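Local coordinates for protein myosin-17 (PDB 7KFL) that probably recognises cargo through the globular tail of a plant class XI myosin, linking the motor to what it carries along actin, at residues K176-L181 with S248-Q253. Numbering follows the deposited sequence.
Sequences KEISPL and SFINVQ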
ATOM      1  N   LYS A 176       6.174  -7.517   5.084  1.00 56.43           N
ATOM      2  CA  LYS A 176       6.861  -8.546   5.915  1.00 58.18           C
ATOM      3  C   LYS A 176       7.155  -9.795   5.072  1.00 58.37           C
ATOM      4  O   LYS A 176       8.155 -10.481   5.368  1.00 59.16           O
ATOM      5  CB  LYS A 176       5.994  -8.896   7.128  1.00 59.48           C
ATOM      6  CG  LYS A 176       6.537  -9.981   8.051  1.00 61.10           C
ATOM      7  CD  LYS A 176       5.449 -10.662   8.860  1.00 62.76           C
ATOM      8  CE  LYS A 176       5.785 -10.808  10.330  1.00 64.15           C
ATOM      9  NZ  LYS A 176       4.566 -11.024  11.148  1.00 64.88           N
ATOM     10  N   GLU A 177       6.311 -10.089   4.078  1.00 57.47           N
ATOM     11  CA  GLU A 177       6.413 -11.311   3.235  1.00 57.11           C
ATOM     12  C   GLU A 177       7.511 -11.130   2.177  1.00 56.68           C
ATOM     13  O   GLU A 177       8.246 -12.109   1.938  1.00 56.26           O
ATOM     14  CB  GLU A 177       5.066 -11.629   2.584  1.00 57.51           C
ATOM     15  CG  GLU A 177       4.970 -13.057   2.079  1.00 58.46           C
ATOM     16  CD  GLU A 177       3.614 -13.441   1.513  1.00 59.15           C
ATOM     17  OE1 GLU A 177       2.620 -13.392   2.272  1.00 59.20           O
ATOM     18  OE2 GLU A 177       3.554 -13.775   0.310  1.00 59.75           O
ATOM     19  N   ILE A 178       7.616  -9.942   1.568  1.00 55.91           N
ATOM     20  CA  ILE A 178       8.573  -9.658   0.452  1.00 56.20           C
ATOM     21  C   ILE A 178       9.869  -9.051   1.004  1.00 56.39           C
ATOM     22  O   ILE A 178      10.798  -8.856   0.196  1.00 56.54           O
ATOM     23  CB  ILE A 178       7.942  -8.767  -0.641  1.00 55.82           C
ATOM     24  CG1 ILE A 178       7.732  -7.322  -0.181  1.00 55.33           C
ATOM     25  CG2 ILE A 178       6.656  -9.394  -1.163  1.00 56.22           C
ATOM     26  CD1 ILE A 178       7.155  -6.419  -1.246  1.00 55.41           C
ATOM     27  N   SER A 179       9.941  -8.776   2.312  1.00 56.59           N
ATOM     28  CA  SER A 179      11.145  -8.214   2.984  1.00 56.97           C
ATOM     29  C   SER A 179      12.297  -9.217   2.907  1.00 57.01           C
ATOM     30  O   SER A 179      13.392  -8.852   2.484  1.00 58.40           O
ATOM     31  CB  SER A 179      10.852  -7.786   4.409  1.00 57.96           C
ATOM     32  OG  SER A 179      11.929  -7.031   4.950  1.00 58.42           O
ATOM     33  N   PRO A 180      12.104 -10.505   3.287  1.00 56.38           N
ATOM     34  CA  PRO A 180      13.175 -11.501   3.201  1.00 56.27           C
ATOM     35  C   PRO A 180      13.639 -11.793   1.764  1.00 55.77           C
ATOM     36  O   PRO A 180      14.795 -12.132   1.591  1.00 56.15           O
ATOM     37  CB  PRO A 180      12.563 -12.774   3.813  1.00 56.33           C
ATOM     38  CG  PRO A 180      11.369 -12.285   4.600  1.00 56.48           C
ATOM     39  CD  PRO A 180      10.867 -11.079   3.835  1.00 56.18           C
ATOM     40  N   LEU A 181      12.739 -11.656   0.780  1.00 54.98           N
ATOM     41  CA  LEU A 181      13.026 -11.907  -0.662  1.00 54.13           C
ATOM     42  C   LEU A 181      13.941 -10.800  -1.197  1.00 53.27           C
ATOM     43  O   LEU A 181      14.909 -11.126  -1.912  1.00 54.58           O
ATOM     44  CB  LEU A 181      11.715 -11.965  -1.454  1.00 53.57           C
ATOM     45  CG  LEU A 181      10.691 -13.001  -0.993  1.00 53.46           C
ATOM     46  CD1 LEU A 181       9.443 -12.940  -1.861  1.00 53.34           C
ATOM     47  CD2 LEU A 181      11.277 -14.405  -1.004  1.00 53.91           C
ATOM     48  N   SER A 248       6.943   1.727  -3.412  1.00 48.25           N
ATOM     49  CA  SER A 248       7.683   2.732  -2.600  1.00 48.03           C
ATOM     50  C   SER A 248       8.694   2.012  -1.696  1.00 47.48           C
ATOM     51  O   SER A 248       9.885   2.365  -1.745  1.00 48.01           O
ATOM     52  CB  SER A 248       6.736   3.599  -1.804  1.00 48.24           C
ATOM     53  OG  SER A 248       7.269   3.905  -0.524  1.00 48.63           O
ATOM     54  N   PHE A 249       8.232   1.025  -0.923  1.00 46.77           N
ATOM     55  CA  PHE A 249       9.057   0.191  -0.007  1.00 46.90           C
ATOM     56  C   PHE A 249      10.164  -0.521  -0.799  1.00 47.42           C
ATOM     57  O   PHE A 249      11.330  -0.494  -0.358  1.00 47.27           O
ATOM     58  CB  PHE A 249       8.162  -0.792   0.754  1.00 46.74           C
ATOM     59  CG  PHE A 249       8.890  -1.881   1.498  1.00 47.09           C
ATOM     60  CD1 PHE A 249       9.508  -1.621   2.711  1.00 47.91           C
ATOM     61  CD2 PHE A 249       8.938  -3.172   0.994  1.00 47.30           C
ATOM     62  CE1 PHE A 249      10.169  -2.628   3.400  1.00 48.44           C
ATOM     63  CE2 PHE A 249       9.602  -4.176   1.684  1.00 48.31           C
ATOM     64  CZ  PHE A 249      10.214  -3.903   2.886  1.00 48.36           C
ATOM     65  N   ILE A 250       9.816  -1.140  -1.930  1.00 47.86           N
ATOM     66  CA  ILE A 250      10.777  -1.879  -2.807  1.00 48.89           C
ATOM     67  C   ILE A 250      11.844  -0.895  -3.298  1.00 49.25           C
ATOM     68  O   ILE A 250      13.045  -1.215  -3.183  1.00 49.67           O
ATOM     69  CB  ILE A 250      10.046  -2.579  -3.972  1.00 49.02           C
ATOM     70  CG1 ILE A 250       9.299  -3.824  -3.485  1.00 48.92           C
ATOM     71  CG2 ILE A 250      11.009  -2.912  -5.105  1.00 49.23           C
ATOM     72  CD1 ILE A 250       8.273  -4.351  -4.461  1.00 49.32           C
ATOM     73  N   ASN A 251      11.410   0.254  -3.822  1.00 49.25           N
ATOM     74  CA  ASN A 251      12.287   1.329  -4.357  1.00 48.89           C
ATOM     75  C   ASN A 251      13.322   1.725  -3.298  1.00 49.12           C
ATOM     76  O   ASN A 251      14.495   1.905  -3.661  1.00 50.05           O
ATOM     77  CB  ASN A 251      11.480   2.558  -4.776  1.00 48.40           C
ATOM     78  CG  ASN A 251      12.366   3.673  -5.282  1.00 48.49           C
ATOM     79  OD1 ASN A 251      12.951   3.564  -6.356  1.00 47.67           O
ATOM     80  ND2 ASN A 251      12.480   4.739  -4.508  1.00 49.36           N
ATOM     81  N   VAL A 252      12.877   1.863  -2.047  1.00 49.02           N
ATOM     82  CA  VAL A 252      13.693   2.299  -0.876  1.00 48.90           C
ATOM     83  C   VAL A 252      14.743   1.225  -0.570  1.00 49.19           C
ATOM     84  O   VAL A 252      15.930   1.574  -0.491  1.00 50.60           O
ATOM     85  CB  VAL A 252      12.788   2.580   0.341  1.00 48.68           C
ATOM     86  CG1 VAL A 252      13.565   2.654   1.647  1.00 49.08           C
ATOM     87  CG2 VAL A 252      11.972   3.844   0.132  1.00 48.96           C
ATOM     88  N   GLN A 253      14.313  -0.028  -0.405  1.00 49.61           N
ATOM     89  CA  GLN A 253      15.179  -1.167   0.009  1.00 49.75           C
ATOM     90  C   GLN A 253      16.315  -1.361  -1.004  1.00 49.14           C
ATOM     91  O   GLN A 253      17.467  -1.542  -0.565  1.00 49.23           O
ATOM     92  CB  GLN A 253      14.342  -2.440   0.155  1.00 50.05           C
ATOM     93  CG  GLN A 253      13.381  -2.400   1.334  1.00 50.24           C
ATOM     94  CD  GLN A 253      14.113  -2.267   2.645  1.00 50.81           C
ATOM     95  OE1 GLN A 253      15.074  -2.984   2.915  1.00 51.47           O
ATOM     96  NE2 GLN A 253      13.668  -1.337   3.474  1.00 51.40           N
TER
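F249 reaches from helix 236-260 toward helix 150-186 and presents the far edge of its ring to two consecutive residues, I178 and S179. CE2 of F249 lies 4.1 Å from CG1 of I178, and its neighbouring CZ lies 4.1 Å from OG of S179; both partners sit close to the ring plane. One face instead receives Q253 CG from the next turn of the same helix, 3.8 Å above the plane and displaced toward the rim. The I178 and F249 side chains run past each other in opposite directions. With chi1 at 71°, CG1 of I178 is tucked between its own backbone N and carbonyl carbon, and the branch runs alongside the CD2–CE2 edge of the F249 ring to I250. There CD1 of I178 meets CD1 of I250 at 4.0 Å and lies as near its CG1, the two side chains crossing nearly perpendicular. No hydrogen bond joins the segments. Their axes run roughly parallel, 25° apart and 11.3 Å at closest approach, within the helical globular tail, with 248-253 in its DIL region. L182 of helix 150-186 also touches F249 and I250, while helix 205-231 packs against I178 through S221.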